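Local coordinates for uncharacterized protein (Leptospira interrogans serogroup Icterohaemorrhagiae serovar copenhageni, PDB 6ULO) that is of unknown function but carries a DUF7790 domain related to Rossmann-like NADP-binding folds and is probably membrane-anchored in its full-length form, at residues E33-T38 with M90-I95; V47-R52 with I270-G275; N65-V70 with A82-I87; P263-S268 with F276-Q281; I283-K288 with D319-V324. All blocks are in the same frame, centred on the assembly; numbering follows the deposited sequence.

Contact 1. Residues E33-T38 with M90-I95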
# COMPACT_ATOMS: atom_id res chain seq x y z
N GLU A 33 -3.77 -13.40 9.92
CA GLU A 33 -2.72 -14.17 10.55
C GLU A 33 -2.31 -13.55 11.88
O GLU A 33 -2.47 -12.35 12.12
CB GLU A 33 -1.50 -14.27 9.64
CG GLU A 33 -1.80 -15.13 8.42
CD GLU A 33 -0.88 -14.89 7.24
OE1 GLU A 33 0.18 -14.20 7.35
OE2 GLU A 33 -1.22 -15.42 6.17
N THR A 34 -1.78 -14.39 12.76
CA THR A 34 -1.30 -13.91 14.05
C THR A 34 0.06 -13.29 13.86
O THR A 34 0.95 -13.90 13.28
CB THR A 34 -1.18 -15.10 15.01
OG1 THR A 34 -2.46 -15.75 15.14
CG2 THR A 34 -0.67 -14.65 16.37
N LEU A 35 0.23 -12.09 14.38
CA LEU A 35 1.49 -11.37 14.32
C LEU A 35 2.06 -11.39 15.72
O LEU A 35 1.32 -11.47 16.70
CB LEU A 35 1.30 -9.92 13.87
CG LEU A 35 0.64 -9.75 12.51
CD1 LEU A 35 0.77 -8.31 12.10
CD2 LEU A 35 1.27 -10.64 11.48
N VAL A 36 3.38 -11.41 15.81
CA VAL A 36 4.01 -11.24 17.11
C VAL A 36 5.05 -10.14 16.97
O VAL A 36 5.47 -9.79 15.86
CB VAL A 36 4.62 -12.56 17.62
CG1 VAL A 36 3.55 -13.65 17.72
CG2 VAL A 36 5.79 -12.99 16.74
N PRO A 37 5.46 -9.54 18.09
CA PRO A 37 6.47 -8.48 18.05
C PRO A 37 7.77 -8.96 17.44
O PRO A 37 8.21 -10.08 17.68
CB PRO A 37 6.65 -8.14 19.54
CG PRO A 37 5.32 -8.44 20.15
CD PRO A 37 4.89 -9.69 19.45
N THR A 38 8.38 -8.09 16.64
CA THR A 38 9.69 -8.36 16.03
C THR A 38 10.55 -7.11 16.10
O THR A 38 10.10 -6.04 16.53
CB THR A 38 9.59 -8.75 14.55
OG1 THR A 38 9.27 -7.59 13.78
CG2 THR A 38 8.55 -9.83 14.33
N MET A 90 -2.32 -4.70 3.97
CA MET A 90 -1.93 -5.97 4.57
C MET A 90 -0.44 -5.91 4.89
O MET A 90 0.38 -5.76 3.98
CB MET A 90 -2.17 -7.15 3.61
CG MET A 90 -1.81 -8.47 4.27
SD MET A 90 -1.83 -9.91 3.13
CE MET A 90 -0.24 -9.69 2.35
N ASP A 91 -0.08 -6.05 6.16
CA ASP A 91 1.33 -6.02 6.54
C ASP A 91 1.58 -7.06 7.62
O ASP A 91 0.66 -7.52 8.30
CB ASP A 91 1.75 -4.61 6.98
CG ASP A 91 3.24 -4.35 6.83
OD1 ASP A 91 3.62 -3.84 5.74
OD2 ASP A 91 4.00 -4.60 7.80
N PHE A 92 2.84 -7.47 7.76
CA PHE A 92 3.22 -8.49 8.71
C PHE A 92 3.83 -7.93 9.98
O PHE A 92 4.14 -8.70 10.89
CB PHE A 92 4.17 -9.50 8.06
CG PHE A 92 4.34 -10.78 8.82
CD1 PHE A 92 3.24 -11.56 9.14
CD2 PHE A 92 5.60 -11.24 9.16
CE1 PHE A 92 3.40 -12.76 9.82
CE2 PHE A 92 5.76 -12.43 9.85
CZ PHE A 92 4.65 -13.19 10.16
N THR A 93 4.03 -6.62 10.06
CA THR A 93 4.60 -6.00 11.26
C THR A 93 3.48 -5.27 12.01
O THR A 93 2.77 -4.44 11.42
CB THR A 93 5.75 -5.05 10.90
OG1 THR A 93 6.77 -5.76 10.16
CG2 THR A 93 6.38 -4.48 12.16
N GLN A 94 3.33 -5.58 13.31
CA GLN A 94 2.20 -5.04 14.05
C GLN A 94 2.21 -3.51 14.07
O GLN A 94 1.14 -2.88 13.98
CB GLN A 94 2.17 -5.61 15.46
CG GLN A 94 0.88 -5.34 16.18
CD GLN A 94 -0.36 -5.75 15.38
OE1 GLN A 94 -1.11 -4.92 14.89
NE2 GLN A 94 -0.55 -7.06 15.22
N ILE A 95 3.40 -2.89 14.14
CA ILE A 95 3.41 -1.43 14.21
C ILE A 95 2.83 -0.82 12.96
O ILE A 95 2.20 0.24 13.03
CB ILE A 95 4.81 -0.87 14.55
CG1 ILE A 95 4.68 0.57 15.09
CG2 ILE A 95 5.76 -0.87 13.32
CD1 ILE A 95 6.02 1.20 15.53
O HOH W 1 5.13 -7.45 14.51
O HOH W 2 7.83 -8.12 11.45
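The backbones of Leu35 and Gln94 approach most closely, CA to CA 6.4 Å, and no hydrogen bond joins them directly: 33-38 is an irregular strip passing the point where strand 86-91 gives way to helix 94-109. Leu35 covers the junction, its CG anti to the carbonyl carbon (chi1 -58°). One branch, Leu35 CD1, lies 3.6 Å from Phe92 O. The same methyl meets the amide of Gln94 in the modelled copy, one of two, so that touch is doubtful. The other branch, CD2, comes obliquely against the Phe92 ring near CD1 and CE1, at a modelled spacing too short to be trusted. In a sheet whose strand order is consistent with a Rossmann-like fold, the strand turns here into the helix, and the turn is held from within: Asp91 OD2 accepts from Thr93 N at 3.0 Å, an Asx turn, the donor meeting the anti side of an oxygen whose partner OD1 takes Gly71 N. Thr93 fills the N-cap position, yet its side chain makes no capping bond. Water replaces direct polar contact: one molecule donates to Val36 O at 2.7 Å and accepts from Gln94 N at 2.9 Å, while a second lies between Thr38 OG1 and Thr93 OG1. Two residues before Leu35, Glu33 OE2 accepts from the N-H groups of Ile202 and Thr203 at the start of helix 203-214, and OE1 from Asn197 N in the loop before it.

Contact 2. Residues V47-R52 with I270-G275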
# COMPACT_ATOMS: atom_id res chain seq x y z
N VAL A 47 6.97 4.38 7.60
CA VAL A 47 7.01 5.31 6.48
C VAL A 47 7.70 4.68 5.30
O VAL A 47 8.59 3.84 5.45
CB VAL A 47 7.69 6.66 6.81
CG1 VAL A 47 6.88 7.44 7.81
CG2 VAL A 47 9.13 6.44 7.27
N SER A 48 7.30 5.12 4.12
CA SER A 48 8.00 4.82 2.89
C SER A 48 9.24 5.71 2.74
O SER A 48 9.32 6.82 3.28
CB SER A 48 7.06 5.12 1.72
OG SER A 48 7.67 4.84 0.46
N ASN A 49 10.23 5.21 2.00
CA ASN A 49 11.39 6.00 1.58
C ASN A 49 11.49 6.08 0.07
O ASN A 49 12.57 6.34 -0.46
CB ASN A 49 12.66 5.43 2.21
CG ASN A 49 12.91 3.97 1.81
OD1 ASN A 49 12.10 3.36 1.11
ND2 ASN A 49 14.03 3.41 2.25
N GLU A 50 10.37 5.89 -0.64
CA GLU A 50 10.29 5.96 -2.10
C GLU A 50 9.87 7.37 -2.49
O GLU A 50 8.72 7.76 -2.24
CB GLU A 50 9.29 4.90 -2.60
CG GLU A 50 9.83 3.50 -2.21
CD GLU A 50 8.82 2.34 -2.35
OE1 GLU A 50 7.63 2.60 -2.67
OE2 GLU A 50 9.22 1.14 -2.15
N ASP A 51 10.77 8.13 -3.11
CA ASP A 51 10.56 9.56 -3.36
C ASP A 51 10.04 9.90 -4.75
O ASP A 51 9.83 11.08 -5.04
CB ASP A 51 11.86 10.35 -3.16
CG ASP A 51 12.37 10.27 -1.74
OD1 ASP A 51 11.54 10.18 -0.81
OD2 ASP A 51 13.61 10.25 -1.55
N ARG A 52 9.83 8.91 -5.63
CA ARG A 52 9.39 9.19 -6.98
C ARG A 52 8.16 8.38 -7.33
O ARG A 52 7.99 7.94 -8.46
CB ARG A 52 10.51 9.01 -8.01
CG ARG A 52 11.66 10.03 -7.85
CD ARG A 52 11.19 11.49 -7.95
NE ARG A 52 10.26 11.75 -9.04
CZ ARG A 52 10.59 11.90 -10.33
NH1 ARG A 52 11.85 11.79 -10.73
NH2 ARG A 52 9.64 12.16 -11.23
N ILE A 270 16.54 11.88 -1.63
CA ILE A 270 15.96 12.63 -0.51
C ILE A 270 15.82 11.74 0.73
O ILE A 270 16.25 12.11 1.83
CB ILE A 270 14.63 13.29 -0.90
CG1 ILE A 270 14.82 14.23 -2.10
CG2 ILE A 270 14.06 14.03 0.28
CD1 ILE A 270 15.62 15.46 -1.81
N SER A 271 15.22 10.56 0.57
CA SER A 271 14.87 9.72 1.70
C SER A 271 15.77 8.51 1.86
O SER A 271 15.66 7.81 2.88
CB SER A 271 13.41 9.22 1.59
OG SER A 271 12.47 10.28 1.55
N THR A 272 16.62 8.21 0.89
CA THR A 272 17.45 7.01 0.97
C THR A 272 18.70 7.19 0.13
O THR A 272 18.71 7.95 -0.83
CB THR A 272 16.71 5.75 0.50
OG1 THR A 272 17.51 4.59 0.78
CG2 THR A 272 16.45 5.80 -1.01
N ASP A 273 19.74 6.44 0.49
CA ASP A 273 20.92 6.33 -0.35
C ASP A 273 21.02 4.98 -1.06
O ASP A 273 22.06 4.69 -1.66
CB ASP A 273 22.20 6.65 0.43
CG ASP A 273 22.46 5.68 1.56
OD1 ASP A 273 21.61 4.79 1.79
OD2 ASP A 273 23.52 5.81 2.22
N ARG A 274 19.97 4.16 -1.03
CA ARG A 274 19.99 2.86 -1.70
C ARG A 274 18.63 2.63 -2.35
O ARG A 274 17.69 2.20 -1.69
CB ARG A 274 20.31 1.74 -0.72
N GLY A 275 18.53 2.88 -3.65
CA GLY A 275 17.26 2.77 -4.35
C GLY A 275 16.82 4.13 -4.85
O GLY A 275 17.46 5.14 -4.60
O HOH W 3 15.43 5.32 4.32
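Asp51 and Ser271 form the tight half of this contact between two irregular loops. The carboxylate receives two donors from one residue: Ser271 OG gives to Asp51 OD1 at 2.5 Å, and Ser271 N gives to Asp51 OD2 at 2.7 Å, the latter bent to 139°. Each oxygen uses its syn lone pair. Two donors of one residue can serve the fork because Ser271 OG stands anti to its carbonyl carbon and beside its own N (chi1 -60°). Ile270 CB presses on the same carboxylate, 3.3 Å from Asp51 OD2. At Asn49 the contact is loose. Its CB rests 3.9 Å from Ser271 CB, but Asn49 ND2 stays 4.0 Å from Thr272 OG1, and a water bridges instead, accepting from Asn49 ND2 at 3.1 Å and donating to Ser271 O at 2.9 Å. Each loop also carries an ST turn, Ser48 OG accepting from Glu50 N and Thr272 OG1 from Arg274 N. Arg156 of helix 139-166 makes a salt bridge to Asp51 OD1, which would be expected to stabilise the carboxylate charge, while the Glu50 carboxylate hydrogen-bonds Tyr222 OH of strand 218-222 and Thr254 OG1 of strand 249-255.

Contact 3. Residues N65-V70 with A82-I87; sequences NVYVGV and AKSDFI
The ring of Tyr67 is met obliquely by Ser84 and Ile87: Ser84 OG, from the loop before strand 86-91, lies 3.7 Å from Tyr67 CD1, and Ile87 CG2 lies 3.8 Å from Tyr67 CD2. The Phe86 ring, on the opposite face of the sheet, is approached, also obliquely, by Val66 CG2, 4.1 Å from Phe86 CD2. Tyr67 with Ile87 and Val66 with Phe86 link neighbouring parallel segments, and strands 66-69 and 86-91 are joined through helix 74-82 as a beta-alpha-beta crossover, consistent with a Rossmann-like fold. Tyr67 CG is anti to the backbone N (chi1 -176°), on the helix side of the sheet. The ring touches Ile78 and Ala79 of that helix, and the hydroxyl bonds to Asn75 OD1. The register rests on Tyr67 paired with Ile87; the neighbouring Val66-Phe86 bridge is too loose to define it. The evidence is Tyr67 N to Phe86 O at 2.9 Å, together with the backbone bond of Tyr67 to Tyr88. Ahead of this pairing, Asp85 N donates to Asn65 O at 2.8 Å. Phe86 N is buried and has no partner in the model. Upstream, Lys83 has positive phi and is the C-prime residue of a Schellman motif that closes helix 74-82. At the edge of the contact a water accepts from Asn65 N at 2.9 Å and donates to Asp85 OD2 at 3.0 Å.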
# COMPACT_ATOMS: atom_id res chain seq x y z
N ASN A 65 -11.09 -0.77 -9.17
CA ASN A 65 -11.11 -2.09 -8.55
C ASN A 65 -10.50 -2.06 -7.15
O ASN A 65 -10.40 -0.99 -6.55
CB ASN A 65 -10.49 -3.14 -9.46
CG ASN A 65 -11.35 -3.37 -10.71
OD1 ASN A 65 -12.52 -3.71 -10.60
ND2 ASN A 65 -10.79 -3.15 -11.86
N VAL A 66 -10.13 -3.22 -6.60
CA VAL A 66 -9.65 -3.27 -5.22
C VAL A 66 -8.15 -3.00 -5.17
O VAL A 66 -7.39 -3.39 -6.07
CB VAL A 66 -10.06 -4.60 -4.55
CG1 VAL A 66 -9.50 -4.73 -3.13
CG2 VAL A 66 -11.58 -4.72 -4.56
N TYR A 67 -7.68 -2.37 -4.10
CA TYR A 67 -6.26 -2.11 -3.88
C TYR A 67 -5.78 -3.03 -2.76
O TYR A 67 -6.46 -3.11 -1.73
CB TYR A 67 -6.09 -0.64 -3.44
CG TYR A 67 -4.65 -0.25 -3.28
CD1 TYR A 67 -4.01 0.48 -4.27
CD2 TYR A 67 -3.91 -0.62 -2.17
CE1 TYR A 67 -2.67 0.84 -4.17
CE2 TYR A 67 -2.56 -0.26 -2.06
CZ TYR A 67 -1.96 0.47 -3.08
OH TYR A 67 -0.64 0.83 -3.00
N VAL A 68 -4.62 -3.68 -2.93
CA VAL A 68 -3.96 -4.43 -1.85
C VAL A 68 -2.52 -3.94 -1.75
O VAL A 68 -1.83 -3.89 -2.77
CB VAL A 68 -3.95 -5.94 -2.14
CG1 VAL A 68 -3.24 -6.70 -1.02
CG2 VAL A 68 -5.39 -6.42 -2.38
N GLY A 69 -2.06 -3.59 -0.55
CA GLY A 69 -0.66 -3.18 -0.45
C GLY A 69 -0.04 -3.41 0.91
O GLY A 69 -0.71 -3.32 1.95
N VAL A 70 1.27 -3.69 0.89
CA VAL A 70 2.10 -3.67 2.08
C VAL A 70 2.44 -2.22 2.43
O VAL A 70 2.33 -1.32 1.58
CB VAL A 70 3.38 -4.52 1.90
CG1 VAL A 70 3.02 -5.94 1.44
CG2 VAL A 70 4.34 -3.84 0.93
N ALA A 82 -5.55 5.83 -8.41
CA ALA A 82 -6.27 4.75 -9.07
C ALA A 82 -7.78 4.86 -8.91
O ALA A 82 -8.51 4.20 -9.66
CB ALA A 82 -5.79 3.41 -8.51
N LYS A 83 -8.26 5.68 -7.97
CA LYS A 83 -9.67 5.64 -7.58
C LYS A 83 -10.09 4.21 -7.23
O LYS A 83 -11.13 3.69 -7.68
CB LYS A 83 -10.57 6.28 -8.65
CG LYS A 83 -10.22 7.73 -8.88
CD LYS A 83 -11.07 8.36 -9.95
CE LYS A 83 -10.62 9.80 -10.20
NZ LYS A 83 -11.61 10.52 -11.02
N SER A 84 -9.29 3.58 -6.37
CA SER A 84 -9.63 2.25 -5.89
C SER A 84 -10.97 2.24 -5.16
O SER A 84 -11.30 3.18 -4.43
CB SER A 84 -8.53 1.76 -4.96
OG SER A 84 -7.25 1.82 -5.57
N ASP A 85 -11.73 1.15 -5.31
CA ASP A 85 -13.03 1.05 -4.64
C ASP A 85 -12.90 0.69 -3.17
O ASP A 85 -13.73 1.09 -2.35
CB ASP A 85 -13.87 -0.03 -5.30
CG ASP A 85 -14.16 0.22 -6.74
OD1 ASP A 85 -14.44 1.37 -7.09
OD2 ASP A 85 -14.17 -0.78 -7.52
N PHE A 86 -11.89 -0.11 -2.81
CA PHE A 86 -11.63 -0.57 -1.46
C PHE A 86 -10.13 -0.74 -1.35
O PHE A 86 -9.46 -0.98 -2.36
CB PHE A 86 -12.30 -1.93 -1.17
CG PHE A 86 -13.79 -1.95 -1.41
CD1 PHE A 86 -14.67 -1.54 -0.41
CD2 PHE A 86 -14.31 -2.33 -2.63
CE1 PHE A 86 -16.04 -1.51 -0.62
CE2 PHE A 86 -15.70 -2.32 -2.85
CZ PHE A 86 -16.55 -1.89 -1.83
N ILE A 87 -9.61 -0.59 -0.13
CA ILE A 87 -8.17 -0.65 0.11
C ILE A 87 -7.88 -1.63 1.24
O ILE A 87 -8.25 -1.36 2.39
CB ILE A 87 -7.59 0.73 0.47
CG1 ILE A 87 -7.90 1.77 -0.59
CG2 ILE A 87 -6.08 0.61 0.74
CD1 ILE A 87 -7.48 3.18 -0.21
O HOH W 4 -13.47 0.75 -9.96
O HOH W 5 -6.93 -0.32 -7.20

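Contact 4. Residues P263-S268 with F276-Q281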
# COMPACT_ATOMS: atom_id res chain seq x y z
N PRO A 263 18.39 1.98 -13.41
CA PRO A 263 18.92 3.13 -12.69
C PRO A 263 17.91 3.70 -11.69
O PRO A 263 16.69 3.67 -11.92
CB PRO A 263 19.26 4.14 -13.80
CG PRO A 263 19.43 3.30 -15.05
CD PRO A 263 18.46 2.15 -14.88
N TRP A 264 18.42 4.19 -10.56
CA TRP A 264 17.52 4.77 -9.56
C TRP A 264 16.97 6.09 -10.08
O TRP A 264 17.68 6.89 -10.70
CB TRP A 264 18.26 4.97 -8.24
CG TRP A 264 18.76 3.67 -7.71
CD1 TRP A 264 18.35 2.42 -8.08
CD2 TRP A 264 19.81 3.48 -6.76
NE1 TRP A 264 19.04 1.47 -7.39
CE2 TRP A 264 19.97 2.09 -6.59
CE3 TRP A 264 20.65 4.35 -6.06
CZ2 TRP A 264 20.91 1.55 -5.72
CZ3 TRP A 264 21.59 3.81 -5.20
CH2 TRP A 264 21.72 2.42 -5.04
N SER A 265 15.70 6.33 -9.85
CA SER A 265 15.06 7.50 -10.40
C SER A 265 15.75 8.78 -9.92
O SER A 265 16.16 8.85 -8.75
CB SER A 265 13.59 7.55 -9.96
OG SER A 265 12.96 6.34 -10.32
N PRO A 266 15.89 9.78 -10.79
CA PRO A 266 16.34 11.10 -10.32
C PRO A 266 15.48 11.57 -9.14
O PRO A 266 14.25 11.46 -9.15
CB PRO A 266 16.14 12.00 -11.55
CG PRO A 266 16.01 11.11 -12.70
CD PRO A 266 15.47 9.79 -12.19
N GLY A 267 16.15 12.08 -8.11
CA GLY A 267 15.47 12.54 -6.93
C GLY A 267 15.35 11.52 -5.83
O GLY A 267 14.84 11.85 -4.77
N SER A 268 15.83 10.28 -6.06
CA SER A 268 15.70 9.23 -5.05
C SER A 268 16.47 9.54 -3.78
O SER A 268 16.23 8.90 -2.75
CB SER A 268 16.23 7.90 -5.59
OG SER A 268 15.41 7.39 -6.61
N PHE A 276 15.75 4.15 -5.63
CA PHE A 276 14.96 3.01 -6.06
C PHE A 276 14.68 3.14 -7.55
O PHE A 276 14.63 4.27 -8.10
CB PHE A 276 13.60 2.96 -5.32
CG PHE A 276 13.72 2.55 -3.90
CD1 PHE A 276 13.87 1.21 -3.57
CD2 PHE A 276 13.71 3.50 -2.90
CE1 PHE A 276 14.02 0.83 -2.25
CE2 PHE A 276 13.85 3.13 -1.59
CZ PHE A 276 14.02 1.80 -1.26
N HIS A 277 14.49 1.99 -8.19
CA HIS A 277 13.92 1.90 -9.53
C HIS A 277 12.51 1.34 -9.38
O HIS A 277 12.27 0.46 -8.55
CB HIS A 277 14.80 0.97 -10.38
CG HIS A 277 14.40 0.90 -11.82
ND1 HIS A 277 15.01 1.66 -12.80
CD2 HIS A 277 13.50 0.11 -12.46
CE1 HIS A 277 14.48 1.36 -13.97
NE2 HIS A 277 13.57 0.42 -13.80
N TYR A 278 11.56 1.88 -10.15
CA TYR A 278 10.15 1.55 -10.02
C TYR A 278 9.77 0.56 -11.10
O TYR A 278 10.36 0.56 -12.19
CB TYR A 278 9.31 2.86 -10.12
CG TYR A 278 9.61 3.75 -8.95
CD1 TYR A 278 8.75 3.80 -7.85
CD2 TYR A 278 10.79 4.51 -8.90
CE1 TYR A 278 9.08 4.58 -6.74
CE2 TYR A 278 11.13 5.27 -7.80
CZ TYR A 278 10.26 5.31 -6.72
OH TYR A 278 10.58 6.04 -5.62
N CYS A 279 8.75 -0.25 -10.85
CA CYS A 279 8.37 -1.26 -11.82
C CYS A 279 6.87 -1.54 -11.72
O CYS A 279 6.33 -1.73 -10.61
CB CYS A 279 9.18 -2.53 -11.58
SG CYS A 279 8.81 -3.91 -12.68
N VAL A 280 6.20 -1.58 -12.87
CA VAL A 280 4.82 -2.05 -12.95
C VAL A 280 4.77 -3.28 -13.86
O VAL A 280 5.65 -3.49 -14.71
CB VAL A 280 3.83 -0.96 -13.41
CG1 VAL A 280 3.86 0.16 -12.44
CG2 VAL A 280 4.17 -0.49 -14.81
N GLN A 281 3.73 -4.08 -13.69
CA GLN A 281 3.60 -5.35 -14.40
C GLN A 281 2.16 -5.78 -14.28
O GLN A 281 1.62 -5.80 -13.17
CB GLN A 281 4.50 -6.40 -13.74
CG GLN A 281 4.36 -7.81 -14.29
CD GLN A 281 5.34 -8.79 -13.66
OE1 GLN A 281 5.90 -8.53 -12.57
NE2 GLN A 281 5.57 -9.91 -14.34
O HOH W 6 13.12 6.61 -5.30
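His277 lies alongside Pro263, the two side chains pointing the same way, and its ND1 donates to Pro263 O at 2.8 Å. His277 CG is anti to the backbone N (chi1 -174°), which brings it to the side of Pro263. The bond is nearly straight at 161°, and the acceptor sits only 7° out of the imidazole plane. With NE2 bonded to Thr316 OG1 of strand 315-318, both ring nitrogens are engaged, which fixes the rotation of the ring. The setting is the long connection between two antiparallel neighbours of the sheet, strands 249-255 and 277-282, which folds back on the beginning of the second strand. Ser265 N gives Phe276 O a bond of 2.9 Å, and Trp264 lays its CG and CD1 obliquely against the backbone of Phe276, Trp264 CD1 being 3.8 Å from Phe276 C. The peptide bond before Phe276 is cis. From Ser265 to Ser268 the chain makes a type II turn, with Gly267 at its third position in the positive-phi conformation that such turns use. Two donors grip the turn's carbonyl, since Ser265 O receives Ser268 N at 3.1 Å and Ser268 OG at 2.7 Å. Ser268 OG in turn accepts a weak bond from Phe276 N. Ser265 OG, bonded to Asn313 O, also sits near the ring plane at the edge of Tyr278, 3.2 Å from Tyr278 CD2. Tyr278 OH accepts from Arg52 N and meets a water at 2.6 Å, and the same water donates to Ser268 OG at 2.8 Å.

Contact 5. Residues I283-K288 with D319-V324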
# COMPACT_ATOMS: atom_id res chain seq x y z
N ILE A 283 -0.88 -7.90 -13.39
CA ILE A 283 -0.95 -9.06 -12.48
C ILE A 283 -1.10 -10.36 -13.26
O ILE A 283 -0.50 -11.38 -12.90
CB ILE A 283 -2.06 -8.91 -11.43
CG1 ILE A 283 -1.94 -7.60 -10.67
CG2 ILE A 283 -1.97 -10.03 -10.44
CD1 ILE A 283 -3.01 -7.40 -9.60
N SER A 284 -1.84 -10.34 -14.37
CA SER A 284 -1.94 -11.54 -15.20
C SER A 284 -0.57 -11.97 -15.72
O SER A 284 -0.27 -13.18 -15.78
CB SER A 284 -2.88 -11.29 -16.38
OG SER A 284 -2.35 -10.27 -17.20
N ASN A 285 0.26 -11.01 -16.13
CA ASN A 285 1.62 -11.32 -16.57
C ASN A 285 2.44 -11.89 -15.42
O ASN A 285 3.12 -12.91 -15.57
CB ASN A 285 2.25 -10.04 -17.15
CG ASN A 285 3.69 -10.25 -17.64
OD1 ASN A 285 4.60 -10.39 -16.83
ND2 ASN A 285 3.90 -10.27 -18.96
N PHE A 286 2.32 -11.28 -14.25
CA PHE A 286 3.05 -11.78 -13.08
C PHE A 286 2.63 -13.21 -12.75
O PHE A 286 3.47 -14.02 -12.38
CB PHE A 286 2.79 -10.83 -11.91
CG PHE A 286 3.60 -11.10 -10.67
CD1 PHE A 286 4.96 -11.39 -10.75
CD2 PHE A 286 3.00 -11.00 -9.41
CE1 PHE A 286 5.72 -11.58 -9.60
CE2 PHE A 286 3.76 -11.18 -8.25
CZ PHE A 286 5.12 -11.46 -8.34
N GLN A 287 1.35 -13.53 -12.88
CA GLN A 287 0.87 -14.89 -12.63
C GLN A 287 1.53 -15.90 -13.58
O GLN A 287 1.84 -17.02 -13.16
CB GLN A 287 -0.65 -14.95 -12.74
CG GLN A 287 -1.34 -14.21 -11.58
CD GLN A 287 -2.83 -14.04 -11.83
OE1 GLN A 287 -3.26 -14.02 -12.98
NE2 GLN A 287 -3.63 -13.95 -10.77
N LYS A 288 1.80 -15.50 -14.83
CA LYS A 288 2.57 -16.36 -15.73
C LYS A 288 3.98 -16.60 -15.20
O LYS A 288 4.47 -17.74 -15.19
CB LYS A 288 2.66 -15.75 -17.13
CG LYS A 288 1.35 -15.53 -17.86
CD LYS A 288 1.62 -14.83 -19.21
CE LYS A 288 0.38 -14.74 -20.07
NZ LYS A 288 -0.13 -16.09 -20.49
N ASP A 319 6.46 -6.29 -19.51
CA ASP A 319 5.45 -6.57 -20.50
C ASP A 319 5.77 -7.82 -21.32
O ASP A 319 5.01 -8.15 -22.23
CB ASP A 319 5.23 -5.35 -21.42
CG ASP A 319 6.53 -4.78 -21.98
OD1 ASP A 319 7.61 -5.38 -21.78
OD2 ASP A 319 6.47 -3.70 -22.61
N LYS A 320 6.86 -8.52 -21.00
CA LYS A 320 7.28 -9.73 -21.70
C LYS A 320 7.04 -10.91 -20.78
O LYS A 320 6.87 -10.77 -19.58
CB LYS A 320 8.76 -9.63 -22.07
CG LYS A 320 9.06 -8.55 -23.10
CD LYS A 320 10.56 -8.37 -23.40
CE LYS A 320 11.31 -7.65 -22.28
NZ LYS A 320 12.74 -7.38 -22.62
N GLU A 321 7.05 -12.09 -21.37
CA GLU A 321 6.64 -13.27 -20.65
C GLU A 321 7.77 -14.26 -20.49
O GLU A 321 8.75 -14.25 -21.26
CB GLU A 321 5.47 -13.94 -21.37
CG GLU A 321 4.29 -13.05 -21.39
CD GLU A 321 3.13 -13.59 -22.19
OE1 GLU A 321 3.26 -14.66 -22.82
OE2 GLU A 321 2.08 -12.92 -22.17
N PRO A 322 7.67 -15.15 -19.50
CA PRO A 322 8.73 -16.11 -19.27
C PRO A 322 8.87 -17.00 -20.50
O PRO A 322 7.88 -17.43 -21.09
CB PRO A 322 8.24 -16.90 -18.06
CG PRO A 322 6.75 -16.72 -18.07
CD PRO A 322 6.57 -15.31 -18.53
N VAL A 323 10.11 -17.21 -20.91
CA VAL A 323 10.42 -18.16 -21.96
C VAL A 323 10.91 -19.42 -21.29
O VAL A 323 11.75 -19.36 -20.38
CB VAL A 323 11.46 -17.58 -22.94
CG1 VAL A 323 11.82 -18.59 -24.01
CG2 VAL A 323 10.94 -16.30 -23.56
N VAL A 324 10.37 -20.57 -21.72
CA VAL A 324 10.69 -21.84 -21.09
C VAL A 324 12.12 -22.25 -21.44
O VAL A 324 12.56 -22.16 -22.60
CB VAL A 324 9.69 -22.92 -21.53
O HOH W 7 1.64 -10.57 -20.65
O HOH W 8 1.04 -15.92 -23.34
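Asn285 and Glu321 mark the closest approach of the backbones, CA to CA 6.8 Å, where the first turns of helix 283-291 face an irregular segment beyond strand 315-318. The contact thus lays the C-terminal tail, after the last strand of a probably Rossmann-like domain, against the outward side of helix 283-291, whose Ile283 and Phe286 pack on the sheet. One direct hydrogen bond joins the two: Asn285 ND2 to Lys320 O, 3.1 Å long and straight at 165°. The acceptor lies in the Asn285 amide plane, but the donor stands above the carbonyl plane of Lys320, 69° out of it. Asn285 CG is anti to the backbone N (chi1 179°), which carries CG towards the tail. Its OD1 accepts from Gln281 NE2, consistent with the modelled orientation of the amide, while Lys320 O takes a second donor, Trp289 NE1. One turn further on, the Lys288 chain crosses Glu321 obliquely. Carbon rather than nitrogen touches, Lys288 CE at 3.3 Å from Glu321 OE2, and Lys288 NZ remains 4.2 Å from that oxygen, beyond a salt bridge. The charges are linked through a water instead, which accepts from Lys288 NZ at 3.1 Å and donates to Glu321 OE1 at 2.6 Å. Pro322 then packs its CG against the helix backbone, 3.8 Å from Lys288 O. A further water accepts from Asn285 ND2 and donates to Glu321 OE2, both at 2.8 Å.

In the fold
Contacts 1, 3 and 4 all reach one mixed sheet, whose strand order, beginning 3-2-1-4-5, suits a Rossmann-like fold. Contact 3 lies nearest the chain centre, about 8 Å away, and falls within the chain span bounded by contact 1; the two share strand 86-91, where Met90 N meets Gly69 O. Contacts 2 and 4, with centres about 10 Å apart, interlock along the chain and touch through Arg52, so the N-terminal part of the domain is tied to the loop before strand 277-282. Contact 5 comes last; its helix 283-291 follows strand 277-282 directly in the chain, and it lies about 31 Å from contact 1, centre to centre.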